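Local coordinates for protein formate dehydrogenase (Staphylococcus aureus, PDB 6TTB) that probably oxidises formate to carbon dioxide using NAD as the hydride acceptor, as the NAD-dependent formate dehydrogenases do, at residues A[300-304]-A[305-309]; A[247-250]-A[251-255]; A[61-65]-A[66-70]. All coordinates share one frame; numbering follows the deposited sequence.

Interaction 1 of 3, residues A[300-304]-A[305-309]; sequences DVWYP and QPAPA. With NAD (nicotinamide-adenine-dinucleotide), chain C.
W302 and Q305 meet in the loop that leaves strand 294-299 of the Rossmann-type NAD-binding domain, beside the nicotinamide end of the bound cofactor. The Q305 chain runs back along the loop, extended beyond CG, with CG anti to its own carbonyl carbon (chi1 -69°). This carries OE1 to the main-chain N of W302, which donates a hydrogen bond of 2.7 Å between W302 N and Q305 OE1. The bond is bent, 142° at the hydrogen, but the donor sits in the plane of the amide carbonyl, on a lone pair. The same OE1 comes up at the edge of the indole, 3.5 Å from W302 CD1, while the amide plane is turned 63° from the ring. A307 CB packs against the benzo half of the indole, 3.4 Å from W302 CE3.

Both P304 and P306 follow cis peptide bonds, consistent with the sharp turning of the chain here, and P304 CG packs against P308 CD at 3.8 Å. W302 NE1 is bonded to T322 O, and W174 of the second subunit meets the indole edge-to-face. At the cofactor end, D300 OD1 accepts a weak bond from NAD N7N (3.4 Å), while D300 OD2 is held by S326 N.

The amide of Q305 is gripped at both ends: OE1 by W302 N, NE2 by H324 ND1, and H324 NE2 in turn bonds NAD. Q305 is thus a second-shell residue that can fix the rotation of the H324 imidazole, consistent with the Gln-His pair familiar from formate dehydrogenase active sites.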
# COMPACT_ATOMS: atom_id res chain seq x y z
N ASP A 300 2.69 -11.37 -3.33
CA ASP A 300 2.29 -12.36 -2.33
C ASP A 300 2.46 -13.80 -2.86
O ASP A 300 1.84 -14.75 -2.29
CB ASP A 300 0.86 -12.11 -1.82
CG ASP A 300 -0.25 -12.57 -2.79
OD1 ASP A 300 -0.00 -12.61 -4.05
OD2 ASP A 300 -1.36 -12.91 -2.30
N VAL A 301 3.26 -13.97 -3.94
CA VAL A 301 3.31 -15.28 -4.61
C VAL A 301 4.75 -15.77 -4.62
O VAL A 301 5.65 -14.95 -4.78
CB VAL A 301 2.72 -15.23 -6.04
CG1 VAL A 301 1.23 -15.09 -6.05
CG2 VAL A 301 3.37 -14.15 -6.89
N TRP A 302 4.96 -17.10 -4.41
CA TRP A 302 6.33 -17.58 -4.16
C TRP A 302 6.72 -18.81 -4.99
O TRP A 302 5.87 -19.69 -5.26
CB TRP A 302 6.46 -17.90 -2.70
CG TRP A 302 6.08 -16.79 -1.80
CD1 TRP A 302 4.83 -16.29 -1.58
CD2 TRP A 302 6.97 -16.13 -0.88
NE1 TRP A 302 4.89 -15.29 -0.64
CE2 TRP A 302 6.17 -15.19 -0.17
CE3 TRP A 302 8.36 -16.20 -0.63
CZ2 TRP A 302 6.72 -14.32 0.78
CZ3 TRP A 302 8.88 -15.33 0.29
CH2 TRP A 302 8.07 -14.40 0.97
N TYR A 303 8.06 -19.00 -5.20
CA TYR A 303 8.58 -20.31 -5.66
C TYR A 303 9.59 -20.92 -4.65
O TYR A 303 10.75 -20.47 -4.50
CB TYR A 303 9.11 -20.25 -7.10
CG TYR A 303 9.41 -21.62 -7.68
CD1 TYR A 303 8.41 -22.59 -7.77
CD2 TYR A 303 10.71 -21.99 -8.07
CE1 TYR A 303 8.70 -23.90 -8.15
CE2 TYR A 303 11.01 -23.30 -8.47
CZ TYR A 303 10.00 -24.26 -8.50
OH TYR A 303 10.27 -25.53 -8.94
N PRO A 304 9.27 -22.07 -4.01
CA PRO A 304 7.96 -22.69 -4.11
C PRO A 304 7.01 -22.22 -3.00
O PRO A 304 7.35 -21.37 -2.21
CB PRO A 304 8.38 -24.11 -3.78
CG PRO A 304 9.31 -23.89 -2.59
CD PRO A 304 10.22 -22.83 -3.15
N GLN A 305 5.81 -22.80 -2.96
CA GLN A 305 4.89 -22.51 -1.90
C GLN A 305 4.50 -23.84 -1.31
O GLN A 305 4.33 -24.79 -2.07
CB GLN A 305 3.64 -21.86 -2.45
CG GLN A 305 3.90 -20.47 -2.98
CD GLN A 305 2.68 -19.57 -3.04
OE1 GLN A 305 2.78 -18.38 -3.41
NE2 GLN A 305 1.52 -20.13 -2.70
N PRO A 306 4.40 -23.95 0.04
CA PRO A 306 4.66 -22.81 0.92
C PRO A 306 6.08 -22.33 0.77
O PRO A 306 6.95 -23.10 0.48
CB PRO A 306 4.45 -23.32 2.34
CG PRO A 306 3.60 -24.61 2.14
CD PRO A 306 3.95 -25.15 0.75
N ALA A 307 6.30 -21.03 0.90
CA ALA A 307 7.63 -20.47 0.99
C ALA A 307 8.37 -21.10 2.17
O ALA A 307 7.91 -21.09 3.32
CB ALA A 307 7.55 -18.97 1.08
N PRO A 308 9.54 -21.71 1.91
CA PRO A 308 10.35 -22.26 2.98
C PRO A 308 10.66 -21.10 3.91
O PRO A 308 10.77 -19.93 3.45
CB PRO A 308 11.62 -22.78 2.28
CG PRO A 308 11.19 -23.00 0.85
CD PRO A 308 10.07 -22.00 0.56
N ALA A 309 10.84 -21.44 5.22
CA ALA A 309 11.02 -20.43 6.24
C ALA A 309 12.19 -19.49 5.91
O ALA A 309 12.17 -18.30 6.33
CB ALA A 309 11.19 -21.06 7.56
PA NAD C . -6.22 -13.61 -17.42
O1A NAD C . -6.18 -14.81 -18.30
O2A NAD C . -7.44 -12.71 -17.36
O5B NAD C . -4.89 -12.73 -17.61
C5B NAD C . -3.73 -13.25 -18.30
C4B NAD C . -3.53 -12.43 -19.55
O4B NAD C . -2.12 -12.34 -19.78
C3B NAD C . -4.18 -13.01 -20.83
O3B NAD C . -5.32 -12.33 -21.32
C2B NAD C . -3.05 -13.04 -21.87
O2B NAD C . -3.39 -12.36 -23.07
C1B NAD C . -1.84 -12.43 -21.16
N9A NAD C . -0.60 -13.18 -21.38
C8A NAD C . -0.49 -14.46 -21.92
N7A NAD C . 0.74 -14.82 -22.16
C5A NAD C . 1.51 -13.69 -21.86
C6A NAD C . 2.90 -13.41 -21.96
N6A NAD C . 3.80 -14.22 -22.47
N1A NAD C . 3.30 -12.15 -21.64
C2A NAD C . 2.38 -11.29 -21.16
N3A NAD C . 1.07 -11.46 -20.99
C4A NAD C . 0.68 -12.68 -21.36
O3 NAD C . -5.95 -14.10 -15.97
PN NAD C . -6.19 -13.21 -14.71
O1N NAD C . -7.52 -13.64 -14.14
O2N NAD C . -5.98 -11.77 -15.07
O5D NAD C . -4.98 -13.72 -13.77
C5D NAD C . -3.71 -13.00 -13.77
C4D NAD C . -2.71 -13.86 -13.09
O4D NAD C . -2.84 -13.64 -11.66
C3D NAD C . -2.94 -15.37 -13.35
O3D NAD C . -1.92 -15.95 -14.14
C2D NAD C . -3.09 -15.99 -11.95
O2D NAD C . -2.28 -17.12 -11.69
C1D NAD C . -2.74 -14.87 -10.98
N1N NAD C . -3.70 -14.90 -9.86
C2N NAD C . -3.20 -14.99 -8.52
C3N NAD C . -4.10 -15.01 -7.43
C7N NAD C . -3.59 -14.80 -6.00
O7N NAD C . -4.24 -15.27 -5.07
N7N NAD C . -2.45 -14.10 -5.81
C4N NAD C . -5.50 -15.18 -7.72
C5N NAD C . -5.97 -15.13 -9.05
C6N NAD C . -5.04 -15.01 -10.11

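Interaction 2 of 3, residues A[247-250]-A[251-255]; sequences APLT and PETDN. With NAD (nicotinamide-adenine-dinucleotide), chain C.
From T250 to D254 the backbone winds through one turn, with T250 O accepting from D254 N at 2.9 Å and, more weakly, from T253 N. This turn lies in the loop after strand 242-245, part of the Rossmann-type domain, and its start is also an ST turn: T250 OG1 takes the main-chain N of E252 at 3.1 Å.

T253 ties the turn back to the incoming chain. Its OG1, set between the backbone N and the carbonyl carbon (chi1 81°), donates to P248 O at 2.7 Å, in the carbonyl plane and on a lone pair. The same oxygen accepts from T250 N in a nearly straight bond, 161° at the hydrogen, so the hydroxyl acts both as donor and as acceptor, its proton directed at P248 O. L249 packs against the backbone, its CD1 3.8 Å from D254 CA. Farther out, N255 OD1 is bonded to N281 ND2.

The inner side of the loop lines the NAD site. P248 CD packs on the adenosine ribose, 3.5 Å from NAD C5B, and A247 CB lies 3.9 Å from NAD N3A of the adenine. On the T253 side chain the two branches divide the work: OG1 holds the backbone, while CG2 reaches the adenine amino group, 3.5 Å from NAD N6A.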
# COMPACT_ATOMS: atom_id res chain seq x y z
N ALA A 247 0.15 -11.86 -15.50
CA ALA A 247 0.30 -12.82 -16.57
C ALA A 247 0.30 -14.23 -15.96
O ALA A 247 0.74 -14.43 -14.82
CB ALA A 247 1.60 -12.55 -17.29
N PRO A 248 -0.18 -15.27 -16.70
CA PRO A 248 -0.19 -16.64 -16.17
C PRO A 248 1.23 -17.17 -16.18
O PRO A 248 2.14 -16.49 -16.64
CB PRO A 248 -1.14 -17.42 -17.12
CG PRO A 248 -1.87 -16.33 -17.89
CD PRO A 248 -0.85 -15.18 -18.00
N LEU A 249 1.45 -18.32 -15.56
CA LEU A 249 2.76 -18.95 -15.67
C LEU A 249 2.71 -19.94 -16.82
O LEU A 249 2.20 -21.06 -16.63
CB LEU A 249 3.02 -19.69 -14.37
CG LEU A 249 4.33 -20.47 -14.32
CD1 LEU A 249 5.58 -19.58 -14.59
CD2 LEU A 249 4.44 -21.20 -12.99
N THR A 250 3.25 -19.50 -17.99
CA THR A 250 3.29 -20.21 -19.27
C THR A 250 4.75 -20.38 -19.63
O THR A 250 5.62 -19.87 -18.96
CB THR A 250 2.60 -19.38 -20.36
OG1 THR A 250 3.47 -18.32 -20.87
CG2 THR A 250 1.30 -18.80 -19.85
N PRO A 251 5.08 -21.07 -20.72
CA PRO A 251 6.47 -21.34 -21.04
C PRO A 251 7.19 -20.03 -21.30
O PRO A 251 8.42 -19.97 -21.26
CB PRO A 251 6.38 -22.06 -22.37
CG PRO A 251 5.01 -22.63 -22.38
CD PRO A 251 4.16 -21.57 -21.73
N GLU A 252 6.42 -18.97 -21.53
CA GLU A 252 7.06 -17.72 -21.93
C GLU A 252 7.34 -16.82 -20.74
O GLU A 252 8.20 -15.96 -20.80
CB GLU A 252 6.20 -16.97 -22.91
CG GLU A 252 6.88 -16.96 -24.22
CD GLU A 252 5.95 -16.75 -25.34
OE1 GLU A 252 4.82 -17.25 -25.25
OE2 GLU A 252 6.33 -16.03 -26.24
N THR A 253 6.49 -16.93 -19.72
CA THR A 253 6.60 -16.11 -18.54
C THR A 253 7.47 -16.84 -17.52
O THR A 253 8.02 -16.20 -16.62
CB THR A 253 5.23 -15.69 -18.02
OG1 THR A 253 4.71 -16.80 -17.25
CG2 THR A 253 4.29 -15.24 -19.13
N ASP A 254 7.67 -18.17 -17.72
CA ASP A 254 8.55 -18.92 -16.86
C ASP A 254 9.92 -18.18 -16.77
O ASP A 254 10.53 -17.86 -17.78
CB ASP A 254 8.61 -20.35 -17.33
CG ASP A 254 9.37 -21.22 -16.37
OD1 ASP A 254 9.95 -20.66 -15.41
OD2 ASP A 254 9.36 -22.43 -16.57
N ASN A 255 10.32 -17.78 -15.56
CA ASN A 255 11.61 -17.15 -15.40
C ASN A 255 11.84 -15.95 -16.33
O ASN A 255 12.97 -15.53 -16.51
CB ASN A 255 12.73 -18.12 -15.63
CG ASN A 255 13.88 -17.77 -14.72
OD1 ASN A 255 13.67 -17.53 -13.52
ND2 ASN A 255 15.08 -17.70 -15.25
PA NAD C . -6.22 -13.61 -17.42
O1A NAD C . -6.18 -14.81 -18.30
O2A NAD C . -7.44 -12.71 -17.36
O5B NAD C . -4.89 -12.73 -17.61
C5B NAD C . -3.73 -13.25 -18.30
C4B NAD C . -3.53 -12.43 -19.55
O4B NAD C . -2.12 -12.34 -19.78
C3B NAD C . -4.18 -13.01 -20.83
O3B NAD C . -5.32 -12.33 -21.32
C2B NAD C . -3.05 -13.04 -21.87
O2B NAD C . -3.39 -12.36 -23.07
C1B NAD C . -1.84 -12.43 -21.16
N9A NAD C . -0.60 -13.18 -21.38
C8A NAD C . -0.49 -14.46 -21.92
N7A NAD C . 0.74 -14.82 -22.16
C5A NAD C . 1.51 -13.69 -21.86
C6A NAD C . 2.90 -13.41 -21.96
N6A NAD C . 3.80 -14.22 -22.47
N1A NAD C . 3.30 -12.15 -21.64
C2A NAD C . 2.38 -11.29 -21.16
N3A NAD C . 1.07 -11.46 -20.99
C4A NAD C . 0.68 -12.68 -21.36
O3 NAD C . -5.95 -14.10 -15.97
PN NAD C . -6.19 -13.21 -14.71
O1N NAD C . -7.52 -13.64 -14.14
O2N NAD C . -5.98 -11.77 -15.07
O5D NAD C . -4.98 -13.72 -13.77
C5D NAD C . -3.71 -13.00 -13.77
C4D NAD C . -2.71 -13.86 -13.09
O4D NAD C . -2.84 -13.64 -11.66
C3D NAD C . -2.94 -15.37 -13.35
O3D NAD C . -1.92 -15.95 -14.14
C2D NAD C . -3.09 -15.99 -11.95
O2D NAD C . -2.28 -17.12 -11.69
C1D NAD C . -2.74 -14.87 -10.98
N1N NAD C . -3.70 -14.90 -9.86
C2N NAD C . -3.20 -14.99 -8.52
C3N NAD C . -4.10 -15.01 -7.43
C7N NAD C . -3.59 -14.80 -6.00
O7N NAD C . -4.24 -15.27 -5.07
N7N NAD C . -2.45 -14.10 -5.81
C4N NAD C . -5.50 -15.18 -7.72
C5N NAD C . -5.97 -15.13 -9.05
C6N NAD C . -5.04 -15.01 -10.11

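Interaction 3 of 3, residues A[61-65]-A[66-70]; sequences TFLEE and RGHEF
R66 and F62 carry the polar side of this turn between helix 59-64 and strand 69-73. The guanidinium lies flat over one face of the F62 ring, planes 29° apart, making a cation-pi contact with R66 CZ 3.6 Å from the ring centroid. A bend at chi2 (-137°) folds the arginine chain back over the ring. R66 NH1 also makes a weak hydrogen bond to F62 O at 2.7 Å, and R66 NH2 forms a salt bridge with E345, so the group is held by its face and by its nitrogens together.

Among the main-chain bonds, L63 O is the shared acceptor. It takes R66 N at 2.8 Å, from well above the carbonyl plane, and H68 N more weakly at 3.4 Å. Between these two donors G67 has a positive phi of 99°, a conformation glycine readily adopts, and this turns the chain toward the strand.

The apolar contact is L63 against F70, whose side chains cross at about a right angle, with L63 CD1 3.5 Å from F70 CD1. E64 OE2 stands at the edge of the same ring, 4.1 Å from F70 CB.

The turn belongs to the beta-alpha-beta unit of strand 34-38, helix 59-64 and strand 69-73. L63 and F70 both pack on I35, and helix 330-348 also packs here, where L63 touches L344 and H68 stacks on F348.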
# COMPACT_ATOMS: atom_id res chain seq x y z
N THR A 61 -20.25 -31.80 5.55
CA THR A 61 -21.68 -32.00 5.38
C THR A 61 -22.04 -32.08 3.91
O THR A 61 -22.70 -33.02 3.49
CB THR A 61 -22.49 -30.92 6.11
OG1 THR A 61 -21.56 -30.14 6.84
CG2 THR A 61 -23.49 -31.48 7.12
N PHE A 62 -21.58 -31.13 3.09
CA PHE A 62 -21.96 -31.12 1.69
C PHE A 62 -21.65 -32.46 1.06
O PHE A 62 -22.42 -32.95 0.25
CB PHE A 62 -21.20 -30.05 0.92
CG PHE A 62 -21.45 -30.11 -0.56
CD1 PHE A 62 -20.74 -30.97 -1.37
CD2 PHE A 62 -22.42 -29.32 -1.14
CE1 PHE A 62 -20.99 -31.05 -2.73
CE2 PHE A 62 -22.65 -29.37 -2.49
CZ PHE A 62 -21.95 -30.26 -3.29
N LEU A 63 -20.49 -33.04 1.41
CA LEU A 63 -20.07 -34.32 0.84
C LEU A 63 -20.72 -35.48 1.58
O LEU A 63 -21.30 -36.34 0.96
CB LEU A 63 -18.54 -34.43 0.91
CG LEU A 63 -17.79 -33.65 -0.16
CD1 LEU A 63 -16.30 -33.84 -0.05
CD2 LEU A 63 -18.29 -34.03 -1.53
N GLU A 64 -20.56 -35.52 2.90
CA GLU A 64 -21.10 -36.60 3.72
C GLU A 64 -22.63 -36.60 3.67
O GLU A 64 -23.27 -37.42 4.29
CB GLU A 64 -20.57 -36.52 5.16
CG GLU A 64 -19.10 -36.95 5.32
CD GLU A 64 -18.44 -36.66 6.69
OE1 GLU A 64 -18.95 -37.17 7.74
OE2 GLU A 64 -17.43 -35.93 6.71
N GLU A 65 -23.21 -35.68 2.91
CA GLU A 65 -24.66 -35.60 2.79
C GLU A 65 -25.09 -36.26 1.51
O GLU A 65 -26.26 -36.29 1.21
CB GLU A 65 -25.08 -34.16 2.59
CG GLU A 65 -26.46 -33.85 3.12
CD GLU A 65 -26.49 -32.49 3.83
OE1 GLU A 65 -26.85 -31.49 3.18
OE2 GLU A 65 -26.04 -32.42 5.01
N ARG A 66 -24.11 -36.65 0.71
CA ARG A 66 -24.35 -37.08 -0.65
C ARG A 66 -23.76 -38.47 -0.83
O ARG A 66 -23.73 -38.98 -1.93
CB ARG A 66 -23.68 -36.13 -1.62
CG ARG A 66 -24.20 -34.71 -1.55
CD ARG A 66 -24.34 -34.25 -3.00
NE ARG A 66 -24.73 -32.87 -3.28
CZ ARG A 66 -24.87 -31.85 -2.39
NH1 ARG A 66 -24.51 -31.99 -1.12
NH2 ARG A 66 -25.27 -30.67 -2.82
N GLY A 67 -23.33 -39.08 0.28
CA GLY A 67 -22.96 -40.48 0.26
C GLY A 67 -21.46 -40.68 0.16
O GLY A 67 -21.00 -41.82 0.17
N HIS A 68 -20.69 -39.57 0.17
CA HIS A 68 -19.31 -39.66 -0.26
C HIS A 68 -18.41 -39.70 0.96
O HIS A 68 -18.85 -39.35 2.05
CB HIS A 68 -18.97 -38.51 -1.19
CG HIS A 68 -19.77 -38.49 -2.44
ND1 HIS A 68 -19.74 -39.54 -3.37
CD2 HIS A 68 -20.58 -37.53 -2.97
CE1 HIS A 68 -20.56 -39.25 -4.38
NE2 HIS A 68 -21.05 -38.01 -4.18
N GLU A 69 -17.16 -40.15 0.78
CA GLU A 69 -16.23 -40.13 1.89
C GLU A 69 -15.44 -38.84 1.77
O GLU A 69 -15.02 -38.48 0.69
CB GLU A 69 -15.29 -41.35 1.88
CG GLU A 69 -14.58 -41.58 3.21
CD GLU A 69 -13.36 -42.52 3.25
OE1 GLU A 69 -13.40 -43.65 2.67
OE2 GLU A 69 -12.39 -42.16 3.93
N PHE A 70 -15.24 -38.16 2.90
CA PHE A 70 -14.47 -36.91 2.91
C PHE A 70 -13.31 -36.99 3.89
O PHE A 70 -13.50 -37.10 5.09
CB PHE A 70 -15.38 -35.71 3.20
CG PHE A 70 -14.65 -34.41 3.24
CD1 PHE A 70 -13.67 -34.13 2.31
CD2 PHE A 70 -14.89 -33.49 4.26
CE1 PHE A 70 -12.95 -32.94 2.37
CE2 PHE A 70 -14.19 -32.30 4.32
CZ PHE A 70 -13.19 -32.04 3.39

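Overall arrangement
Interactions 1 and 2 sit on loops that follow strands 294-299 and 242-245 of the same seven-stranded parallel sheet and touch the same cofactor at different places: 300-309 meets the nicotinamide carboxamide, whereas 247-255 lies along the adenosine part. Their centres are about 17 Å apart and their nearest atoms about 7 Å, so the NAD molecule, rather than direct contact, links them. Interaction 3 belongs to the other, five-stranded parallel sheet. Its centre is about 32 Å from that of interaction 1 and about 38 Å from that of interaction 2, and it takes no part in the pocket. Interaction 1 also reaches the second subunit; the segments of interactions 2 and 3 touch no other protein chain of the assembly.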